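Local coordinates for iron-regulated ABC transporter siderophore-binding protein SirA (PDB 3MWF) that binds ferric staphyloferrin B and probably delivers this siderophore to an ABC transporter for iron uptake in Staphylococcus aureus, at residues K22-L27 against L38-V43; D142-F147 against K282-L287; A170-I175 against I206-S211. All coordinates share one frame; numbering follows the deposited sequence. Where two conformers were deposited one is given.

Interaction 1. Residues K22-L27 against L38-V43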
loop_
_atom_site.group_PDB
_atom_site.type_symbol
_atom_site.label_atom_id
_atom_site.label_comp_id
_atom_site.label_asym_id
_atom_site.label_seq_id
_atom_site.Cartn_x
_atom_site.Cartn_y
_atom_site.Cartn_z
ATOM N N LYS A 22 4.273 -23.255 8.672
ATOM C CA LYS A 22 3.361 -23.679 7.602
ATOM C C LYS A 22 1.938 -23.155 7.788
ATOM O O LYS A 22 1.102 -23.269 6.885
ATOM C CB LYS A 22 3.338 -25.210 7.485
ATOM C CG LYS A 22 4.374 -25.773 6.520
ATOM C CD LYS A 22 5.555 -26.437 7.234
ATOM C CE LYS A 22 6.533 -27.061 6.217
ATOM N NZ LYS A 22 6.981 -26.086 5.154
ATOM N N ARG A 23 1.653 -22.600 8.963
ATOM C CA ARG A 23 0.333 -22.068 9.268
ATOM C C ARG A 23 0.476 -20.601 9.662
ATOM O O ARG A 23 0.663 -20.291 10.840
ATOM C CB ARG A 23 -0.325 -22.854 10.407
ATOM C CG ARG A 23 -0.526 -24.334 10.103
ATOM C CD ARG A 23 -1.234 -25.037 11.260
ATOM N NE ARG A 23 -2.574 -24.504 11.496
ATOM C CZ ARG A 23 -3.641 -24.787 10.747
ATOM N NH1 ARG A 23 -3.534 -25.625 9.716
ATOM N NH2 ARG A 23 -4.817 -24.241 11.033
ATOM N N VAL A 24 0.427 -19.707 8.679
ATOM C CA VAL A 24 0.672 -18.287 8.938
ATOM C C VAL A 24 -0.626 -17.484 8.919
ATOM O O VAL A 24 -1.519 -17.750 8.103
ATOM C CB VAL A 24 1.719 -17.700 7.952
ATOM C CG1 VAL A 24 1.184 -17.694 6.533
ATOM C CG2 VAL A 24 2.142 -16.286 8.371
ATOM N N VAL A 25 -0.738 -16.534 9.849
ATOM C CA VAL A 25 -1.869 -15.623 9.941
ATOM C C VAL A 25 -1.325 -14.242 9.610
ATOM O O VAL A 25 -0.360 -13.800 10.222
ATOM C CB VAL A 25 -2.524 -15.650 11.334
ATOM C CG1 VAL A 25 -3.514 -14.488 11.502
ATOM C CG2 VAL A 25 -3.230 -17.004 11.549
ATOM N N THR A 26 -1.958 -13.571 8.650
ATOM C CA THR A 26 -1.513 -12.253 8.185
ATOM C C THR A 26 -2.491 -11.193 8.624
ATOM O O THR A 26 -3.690 -11.277 8.323
ATOM C CB THR A 26 -1.317 -12.249 6.648
ATOM O OG1 THR A 26 -2.457 -12.862 6.015
ATOM C CG2 THR A 26 -0.063 -13.000 6.279
ATOM N N LEU A 27 -1.985 -10.179 9.336
ATOM C CA LEU A 27 -2.837 -9.158 9.981
ATOM C C LEU A 27 -2.867 -7.803 9.289
ATOM O O LEU A 27 -3.401 -6.853 9.838
ATOM C CB LEU A 27 -2.419 -8.965 11.448
ATOM C CG LEU A 27 -2.529 -10.256 12.285
ATOM C CD1 LEU A 27 -2.182 -9.945 13.733
ATOM C CD2 LEU A 27 -3.933 -10.841 12.221
ATOM N N LEU A 38 4.747 -15.402 -2.059
ATOM C CA LEU A 38 5.846 -16.280 -1.646
ATOM C C LEU A 38 5.454 -17.770 -1.673
ATOM O O LEU A 38 6.259 -18.632 -1.290
ATOM C CB LEU A 38 6.347 -15.882 -0.257
ATOM C CG LEU A 38 7.086 -14.540 -0.165
ATOM C CD1 LEU A 38 7.298 -14.166 1.273
ATOM C CD2 LEU A 38 8.429 -14.588 -0.889
ATOM N N GLY A 39 4.228 -18.055 -2.108
ATOM C CA GLY A 39 3.728 -19.434 -2.268
ATOM C C GLY A 39 3.184 -20.058 -0.993
ATOM O O GLY A 39 3.070 -21.293 -0.900
ATOM N N VAL A 40 2.863 -19.221 -0.007
ATOM C CA VAL A 40 2.325 -19.677 1.270
ATOM C C VAL A 40 0.911 -19.138 1.502
ATOM O O VAL A 40 0.749 -17.955 1.824
ATOM C CB VAL A 40 3.242 -19.242 2.454
ATOM C CG1 VAL A 40 2.725 -19.789 3.780
ATOM C CG2 VAL A 40 4.677 -19.678 2.234
ATOM N N LYS A 41 -0.106 -19.988 1.350
ATOM C CA LYS A 41 -1.492 -19.580 1.612
ATOM C C LYS A 41 -1.745 -19.467 3.120
ATOM O O LYS A 41 -1.662 -20.468 3.833
ATOM C CB LYS A 41 -2.497 -20.568 0.993
ATOM C CG LYS A 41 -2.365 -20.779 -0.520
ATOM C CD LYS A 41 -1.576 -22.053 -0.841
ATOM C CE LYS A 41 -1.703 -22.451 -2.308
ATOM N NZ LYS A 41 -3.137 -22.682 -2.686
ATOM N N PRO A 42 -2.060 -18.250 3.612
ATOM C CA PRO A 42 -2.310 -18.072 5.036
ATOM C C PRO A 42 -3.481 -18.931 5.526
ATOM O O PRO A 42 -4.456 -19.121 4.802
ATOM C CB PRO A 42 -2.651 -16.573 5.163
ATOM C CG PRO A 42 -2.039 -15.939 3.970
ATOM C CD PRO A 42 -2.204 -16.981 2.870
ATOM N N VAL A 43 -3.368 -19.464 6.737
ATOM C CA VAL A 43 -4.499 -20.158 7.335
ATOM C C VAL A 43 -5.555 -19.178 7.834
ATOM O O VAL A 43 -6.735 -19.527 7.980
ATOM C CB VAL A 43 -4.074 -21.192 8.410
ATOM C CG1 VAL A 43 -3.150 -22.236 7.756
ATOM C CG2 VAL A 43 -3.413 -20.515 9.628
HETATM O O HOH W 1 -0.166 -20.878 6.188
#
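V24 and V43 are tied backbone to backbone where a beta-alpha-beta crossover comes back to its sheet. Strand 24-26 leads into helix 29-37; 38-43 is the return, with G39 in the Schellman motif that ends the helix, and strand 44-45 then lies parallel to 24-26. The unit belongs to the mixed sheet of one lobe of the binding protein, where these two strands are neighbours.

Polar contacts first. The N-H of V43 gives a hydrogen bond to V24 O, with N and O 2.9 Å apart and the N-H...O angle bent to 132°. A water takes over beside it: it donates to K22 O and to K41 O and accepts from V24 N, so three backbone groups meet at one oxygen. T26 OG1 lies 3.7 Å from P42 CG, but it is hydrogen-bonded to T32 OG1 in the crossover helix.

The apolar contacts are made largely by valine methyls. V24 was modelled in two conformers; in the one described here its CG1, held between the backbone N and carbonyl carbon (chi1 66°), meets V40 CG1 at 3.8 Å, the two side chains crossing at about a right angle. The same V24 CG1 also faces a proline ring carbon, P42 CB, at 4.2 Å. V25 CG2 and V43 CG2 touch at 4.0 Å. Beyond the segments, V24 packs on L86 and V88 of strand 86-90, and V40 on L127 of helix 116-127.

R23 makes the mixed contact. Its chain bends at chi3 (62°), which sets NE to the side, and its polar end is held by main-chain oxygens, NE by K83 O and NH2 by L82 O. The methyl V43 CG1 touches R23 CB at 3.9 Å and also sits over the centre of one guanidinium face, 3.9 Å above the plane.

Interaction 2. Residues D142-F147 against K282-L287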
loop_
_atom_site.group_PDB
_atom_site.type_symbol
_atom_site.label_atom_id
_atom_site.label_comp_id
_atom_site.label_asym_id
_atom_site.label_seq_id
_atom_site.Cartn_x
_atom_site.Cartn_y
_atom_site.Cartn_z
ATOM N N ASP A 142 13.576 -4.603 -11.577
ATOM C CA ASP A 142 13.650 -4.632 -13.035
ATOM C C ASP A 142 12.544 -3.831 -13.694
ATOM O O ASP A 142 12.790 -3.075 -14.625
ATOM C CB ASP A 142 13.668 -6.070 -13.564
ATOM C CG ASP A 142 14.976 -6.777 -13.276
ATOM O OD1 ASP A 142 15.994 -6.113 -12.966
ATOM O OD2 ASP A 142 14.992 -8.020 -13.351
ATOM N N LYS A 143 11.320 -3.983 -13.180
ATOM C CA LYS A 143 10.176 -3.296 -13.729
ATOM C C LYS A 143 10.299 -1.791 -13.508
ATOM O O LYS A 143 9.941 -0.995 -14.388
ATOM C CB LYS A 143 8.878 -3.836 -13.125
ATOM C CG LYS A 143 7.693 -3.507 -13.963
ATOM C CD LYS A 143 6.457 -4.329 -13.582
ATOM C CE LYS A 143 5.228 -3.821 -14.309
ATOM N NZ LYS A 143 5.191 -4.298 -15.713
ATOM N N VAL A 144 10.803 -1.419 -12.331
ATOM C CA VAL A 144 11.063 -0.016 -11.998
ATOM C C VAL A 144 12.113 0.572 -12.955
ATOM O O VAL A 144 11.869 1.615 -13.564
ATOM C CB VAL A 144 11.517 0.145 -10.527
ATOM C CG1 VAL A 144 12.065 1.552 -10.271
ATOM C CG2 VAL A 144 10.325 -0.101 -9.616
ATOM N N ALA A 145 13.234 -0.123 -13.109
ATOM C CA ALA A 145 14.303 0.333 -14.033
ATOM C C ALA A 145 13.782 0.537 -15.457
ATOM O O ALA A 145 14.076 1.563 -16.093
ATOM C CB ALA A 145 15.509 -0.639 -14.010
ATOM N N ALA A 146 13.008 -0.424 -15.960
ATOM C CA ALA A 146 12.389 -0.307 -17.283
ATOM C C ALA A 146 11.422 0.859 -17.372
ATOM O O ALA A 146 11.364 1.547 -18.385
ATOM C CB ALA A 146 11.663 -1.615 -17.662
ATOM N N PHE A 147 10.645 1.090 -16.307
ATOM C CA PHE A 147 9.736 2.213 -16.332
ATOM C C PHE A 147 10.479 3.554 -16.445
ATOM O O PHE A 147 10.058 4.447 -17.195
ATOM C CB PHE A 147 8.825 2.254 -15.094
ATOM C CG PHE A 147 7.865 3.425 -15.123
ATOM C CD1 PHE A 147 6.625 3.312 -15.752
ATOM C CD2 PHE A 147 8.236 4.669 -14.575
ATOM C CE1 PHE A 147 5.753 4.386 -15.817
ATOM C CE2 PHE A 147 7.360 5.762 -14.647
ATOM C CZ PHE A 147 6.127 5.626 -15.260
ATOM N N LYS A 282 1.122 -4.232 -10.734
ATOM C CA LYS A 282 -0.079 -3.695 -11.349
ATOM C C LYS A 282 -0.145 -2.163 -11.418
ATOM O O LYS A 282 -0.628 -1.604 -12.392
ATOM C CB LYS A 282 -1.313 -4.260 -10.659
ATOM C CG LYS A 282 -2.601 -3.956 -11.357
ATOM C CD LYS A 282 -2.829 -4.981 -12.461
ATOM C CE LYS A 282 -4.264 -4.945 -12.919
ATOM N NZ LYS A 282 -4.475 -3.757 -13.792
ATOM N N LEU A 283 0.303 -1.493 -10.363
ATOM C CA LEU A 283 0.322 -0.032 -10.351
ATOM C C LEU A 283 1.228 0.501 -11.478
ATOM O O LEU A 283 0.818 1.382 -12.249
ATOM C CB LEU A 283 0.732 0.484 -8.954
ATOM C CG LEU A 283 0.539 1.977 -8.659
ATOM C CD1 LEU A 283 0.575 2.239 -7.146
ATOM C CD2 LEU A 283 1.606 2.835 -9.362
ATOM N N ILE A 284 2.397 -0.098 -11.627
ATOM C CA ILE A 284 3.337 0.290 -12.703
ATOM C C ILE A 284 2.686 0.083 -14.088
ATOM O O ILE A 284 2.758 0.952 -14.973
ATOM C CB ILE A 284 4.692 -0.456 -12.580
ATOM C CG1 ILE A 284 5.408 -0.075 -11.255
ATOM C CG2 ILE A 284 5.600 -0.058 -13.751
ATOM C CD1 ILE A 284 6.643 -0.931 -10.844
ATOM N N ASP A 285 2.002 -1.047 -14.263
ATOM C CA ASP A 285 1.239 -1.283 -15.508
ATOM C C ASP A 285 0.197 -0.198 -15.737
ATOM O O ASP A 285 0.034 0.285 -16.865
ATOM C CB ASP A 285 0.511 -2.636 -15.453
ATOM C CG ASP A 285 1.411 -3.806 -15.709
ATOM O OD1 ASP A 285 2.576 -3.635 -16.158
ATOM O OD2 ASP A 285 0.919 -4.932 -15.460
ATOM N N ASP A 286 -0.524 0.176 -14.673
ATOM C CA ASP A 286 -1.515 1.247 -14.735
ATOM C C ASP A 286 -0.911 2.546 -15.251
ATOM O O ASP A 286 -1.521 3.238 -16.063
ATOM C CB ASP A 286 -2.128 1.495 -13.357
ATOM C CG ASP A 286 -3.286 0.575 -13.057
ATOM O OD1 ASP A 286 -3.629 -0.251 -13.925
ATOM O OD2 ASP A 286 -3.855 0.685 -11.942
ATOM N N LEU A 287 0.282 2.871 -14.759
ATOM C CA LEU A 287 0.993 4.075 -15.169
ATOM C C LEU A 287 1.334 4.094 -16.663
ATOM O O LEU A 287 1.131 5.111 -17.316
ATOM C CB LEU A 287 2.258 4.248 -14.340
ATOM C CG LEU A 287 2.027 4.664 -12.888
ATOM C CD1 LEU A 287 3.362 4.574 -12.175
ATOM C CD2 LEU A 287 1.427 6.078 -12.801
#
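The side chains of K143 and I284 lie alongside one another, pointing opposite ways, and the lysine can be followed outward atom by atom. From CB, which points toward helix 277-290, the chain runs with CG anti to the backbone N, and K143 CG lies 4.0 Å from I284 CG2. Further out, K143 CE rests 3.8 Å from I284 CB. The bend comes last: chi4 of 79° turns NZ aside, and K143 NZ reaches D285 OD1 at 2.7 Å in a salt bridge. The ammonium meets that oxygen on its syn side, 28° out of the carboxylate plane.

Deeper in, I284 CD1 touches V144 CG2 at 4.0 Å, and F147 CE1 meets L287 CB at 3.8 Å.

The segments 142-147 and 282-287 run nearly parallel (15°), their axes 10.8 Å apart at closest approach. Helix 130-155 is the long helix that links the two lobes in this family, and helix 277-290 lies along it. F147 stacks edge-to-face with Y288, L188 packs against V144, F147 and L287, and helices 179-187 and 268-273 touch L287 through L185 and W271.

Interaction 3. Residues A170-I175 against I206-S211. With SE8 (5-[(2-{[(3S)-5-{[(2S)-2-amino-2-carboxyethyl]amino}-3-carboxy-3-hydroxy-5-oxopentanoyl]amino}ethyl)amino]-2,5-dioxopentanoic acid), chain C.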
loop_
_atom_site.group_PDB
_atom_site.type_symbol
_atom_site.label_atom_id
_atom_site.label_comp_id
_atom_site.label_asym_id
_atom_site.label_seq_id
_atom_site.Cartn_x
_atom_site.Cartn_y
_atom_site.Cartn_z
ATOM N N ALA A 170 -14.569 10.619 2.746
ATOM C CA ALA A 170 -15.937 11.069 3.029
ATOM C C ALA A 170 -16.016 12.477 3.651
ATOM O O ALA A 170 -17.008 13.204 3.448
ATOM C CB ALA A 170 -16.646 10.024 3.962
ATOM N N ASP A 171 -14.993 12.852 4.423
ATOM C CA ASP A 171 -15.049 14.082 5.240
ATOM C C ASP A 171 -13.719 14.847 5.235
ATOM O O ASP A 171 -13.520 15.762 6.042
ATOM C CB ASP A 171 -15.455 13.744 6.687
ATOM C CG ASP A 171 -14.492 12.746 7.354
ATOM O OD1 ASP A 171 -13.446 12.368 6.745
ATOM O OD2 ASP A 171 -14.789 12.307 8.493
ATOM N N HIS A 172 -12.811 14.468 4.331
ATOM C CA HIS A 172 -11.518 15.153 4.187
ATOM C C HIS A 172 -10.828 14.658 2.932
ATOM O O HIS A 172 -11.356 13.795 2.234
ATOM C CB HIS A 172 -10.607 14.979 5.437
ATOM C CG HIS A 172 -10.018 13.604 5.607
ATOM N ND1 HIS A 172 -10.752 12.530 6.069
ATOM C CD2 HIS A 172 -8.754 13.140 5.414
ATOM C CE1 HIS A 172 -9.975 11.461 6.142
ATOM N NE2 HIS A 172 -8.754 11.804 5.758
ATOM N N THR A 173 -9.645 15.197 2.652
ATOM C CA THR A 173 -8.896 14.792 1.493
ATOM C C THR A 173 -7.477 14.472 1.960
ATOM O O THR A 173 -6.992 15.091 2.901
ATOM C CB THR A 173 -8.891 15.899 0.424
ATOM O OG1 THR A 173 -10.239 16.109 -0.041
ATOM C CG2 THR A 173 -8.000 15.536 -0.766
ATOM N N ARG A 174 -6.847 13.483 1.353
ATOM C CA ARG A 174 -5.461 13.145 1.698
ATOM C C ARG A 174 -4.502 13.293 0.526
ATOM O O ARG A 174 -4.901 13.180 -0.623
ATOM C CB ARG A 174 -5.387 11.697 2.191
ATOM C CG ARG A 174 -6.070 11.510 3.575
ATOM C CD ARG A 174 -6.060 10.032 3.900
ATOM N NE ARG A 174 -6.749 9.790 5.179
ATOM C CZ ARG A 174 -6.606 8.657 5.864
ATOM N NH1 ARG A 174 -5.872 7.664 5.352
ATOM N NH2 ARG A 174 -7.250 8.495 7.033
ATOM N N ILE A 175 -3.230 13.534 0.824
ATOM C CA ILE A 175 -2.201 13.348 -0.220
ATOM C C ILE A 175 -1.335 12.198 0.237
ATOM O O ILE A 175 -0.799 12.243 1.349
ATOM C CB ILE A 175 -1.294 14.612 -0.386
ATOM C CG1 ILE A 175 -2.168 15.827 -0.683
ATOM C CG2 ILE A 175 -0.220 14.329 -1.469
ATOM C CD1 ILE A 175 -1.348 17.207 -0.646
ATOM N N ILE A 206 1.413 10.370 4.846
ATOM C CA ILE A 206 0.052 10.551 4.350
ATOM C C ILE A 206 -0.436 11.818 5.005
ATOM O O ILE A 206 -0.475 11.899 6.242
ATOM C CB ILE A 206 -0.836 9.343 4.743
ATOM C CG1 ILE A 206 -0.287 8.077 4.064
ATOM C CG2 ILE A 206 -2.331 9.623 4.356
ATOM C CD1 ILE A 206 -0.781 6.738 4.646
ATOM N N ILE A 207 -0.742 12.825 4.196
ATOM C CA ILE A 207 -1.140 14.136 4.694
ATOM C C ILE A 207 -2.648 14.277 4.673
ATOM O O ILE A 207 -3.264 14.152 3.615
ATOM C CB ILE A 207 -0.510 15.237 3.833
ATOM C CG1 ILE A 207 1.006 15.061 3.849
ATOM C CG2 ILE A 207 -0.921 16.622 4.327
ATOM C CD1 ILE A 207 1.681 15.722 2.741
ATOM N N GLN A 208 -3.251 14.524 5.839
ATOM C CA GLN A 208 -4.688 14.732 5.879
ATOM C C GLN A 208 -4.911 16.208 5.730
ATOM O O GLN A 208 -4.217 17.009 6.390
ATOM C CB GLN A 208 -5.257 14.268 7.212
ATOM C CG GLN A 208 -5.131 12.813 7.383
ATOM C CD GLN A 208 -6.104 12.270 8.437
ATOM O OE1 GLN A 208 -6.322 11.071 8.492
ATOM N NE2 GLN A 208 -6.699 13.165 9.274
ATOM N N LEU A 209 -5.793 16.586 4.814
ATOM C CA LEU A 209 -6.147 17.983 4.626
ATOM C C LEU A 209 -7.603 18.225 4.905
ATOM O O LEU A 209 -8.479 17.458 4.465
ATOM C CB LEU A 209 -5.857 18.407 3.198
ATOM C CG LEU A 209 -4.398 18.260 2.799
ATOM C CD1 LEU A 209 -4.260 18.626 1.354
ATOM C CD2 LEU A 209 -3.503 19.158 3.707
ATOM N N THR A 210 -7.876 19.324 5.590
ATOM C CA THR A 210 -9.239 19.608 6.021
ATOM C C THR A 210 -9.774 20.847 5.319
ATOM O O THR A 210 -10.973 21.115 5.387
ATOM C CB THR A 210 -9.299 19.796 7.558
ATOM O OG1 THR A 210 -8.449 20.883 7.946
ATOM C CG2 THR A 210 -8.778 18.554 8.275
ATOM N N SER A 211 -8.889 21.616 4.668
ATOM C CA SER A 211 -9.286 22.878 4.040
ATOM C C SER A 211 -8.918 22.916 2.565
ATOM O O SER A 211 -7.809 22.554 2.209
ATOM C CB SER A 211 -8.611 24.050 4.740
ATOM O OG SER A 211 -8.917 25.286 4.092
HETATM C C1 SE8 C . -8.317 2.734 8.852
HETATM C C2 SE8 C . -9.039 3.452 7.746
HETATM C C3 SE8 C . -9.405 2.490 6.626
HETATM N N4 SE8 C . -8.237 1.956 5.933
HETATM C C5 SE8 C . -7.759 2.512 4.838
HETATM C C6 SE8 C . -6.454 1.965 4.313
HETATM C C7 SE8 C . -5.267 2.609 5.031
HETATM C C8 SE8 C . -3.987 1.885 4.576
HETATM C C9 SE8 C . -2.689 2.550 5.031
HETATM N N10 SE8 C . -2.675 3.138 6.226
HETATM C C11 SE8 C . -1.446 3.742 6.687
HETATM C C12 SE8 C . -0.960 3.079 7.964
HETATM N N13 SE8 C . -0.017 3.914 8.694
HETATM C C14 SE8 C . -0.381 4.916 9.549
HETATM C C15 SE8 C . -1.774 4.948 10.104
HETATM C C16 SE8 C . -2.563 5.568 8.978
HETATM C C17 SE8 C . -3.984 5.115 8.846
HETATM C C18 SE8 C . -4.942 6.208 8.870
HETATM O O19 SE8 C . -8.985 1.994 9.620
HETATM O O20 SE8 C . -7.095 2.943 8.992
HETATM N N21 SE8 C . -8.181 4.542 7.242
HETATM O O22 SE8 C . -8.299 3.426 4.246
HETATM C C23 SE8 C . -5.225 4.099 4.742
HETATM O O24 SE8 C . -4.816 4.499 3.624
HETATM O O25 SE8 C . -5.584 4.914 5.629
HETATM O O26 SE8 C . -5.466 2.484 6.450
HETATM O O27 SE8 C . -1.704 2.510 4.302
HETATM O O28 SE8 C . 0.373 5.817 9.866
HETATM O O29 SE8 C . -4.304 3.950 8.594
HETATM O O30 SE8 C . -6.022 6.042 8.313
HETATM O O31 SE8 C . -4.638 7.303 9.408
#
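The guanidinium of R174 and the amide of Q208 lie side by side, their planes 29° apart, with Q208 OE1 3.1 Å from R174 NH2 and approaching obliquely. I206 CG2 also comes in obliquely, packing on R174 CD. At the guanidinium edge, in plane, sits a carboxylate oxygen of the siderophore: R174 NH1 donates to SE8 O25 at 2.8 Å. R174 NH2 donates to SE8 O30 at 3.0 Å, and NH1 adds a weak bond to the same oxygen. The imidazole of H172 works at its own edges. R174 NE donates to H172 NE2 at 2.9 Å, close to both planes, and the other ring nitrogen, H172 ND1, donates almost straight to D171 OD1 at 2.8 Å. D171 thus orients the ring that positions the arginine.

R174 and Q208 sit on an antiparallel pair, strand 206-209 at the edge of the second lobe's five-stranded sheet beside 173-176, with D171 and H172 in the loop leading into it. They form a non-hydrogen-bonded pair between the hydrogen-bonded pairs T173-L209 and I175-I207. On the reverse face I175 CD1 packs on L209 CD1 at 3.8 Å, next to M218 and W245.

Y176 OH also bonds R174 NH1, and R169 NE lies close to R174 NE, a like charge that the siderophore carboxylates probably offset. I206 CD1 meets the ligand through carbon, 3.7 Å from SE8 C11.

How the interactions relate
Interaction 3 is the one that reaches the siderophore: R174 and I206 line the pocket, and the arginine side chain comes within about 4 Å of the iron(III) ion. Interaction 1 lies on the other side of the chain's centre, in the opposite lobe, with its centre about 34 Å from that of interaction 3. Interaction 2, on the lobe-linking helix, is about 27 Å from each, centre to centre. None of the three touch; the nearest atoms of interactions 2 and 3 are about 13 Å apart. In sequence, both strands of interaction 3 fall between the two helices of interaction 2, whereas interaction 1 is complete before either begins.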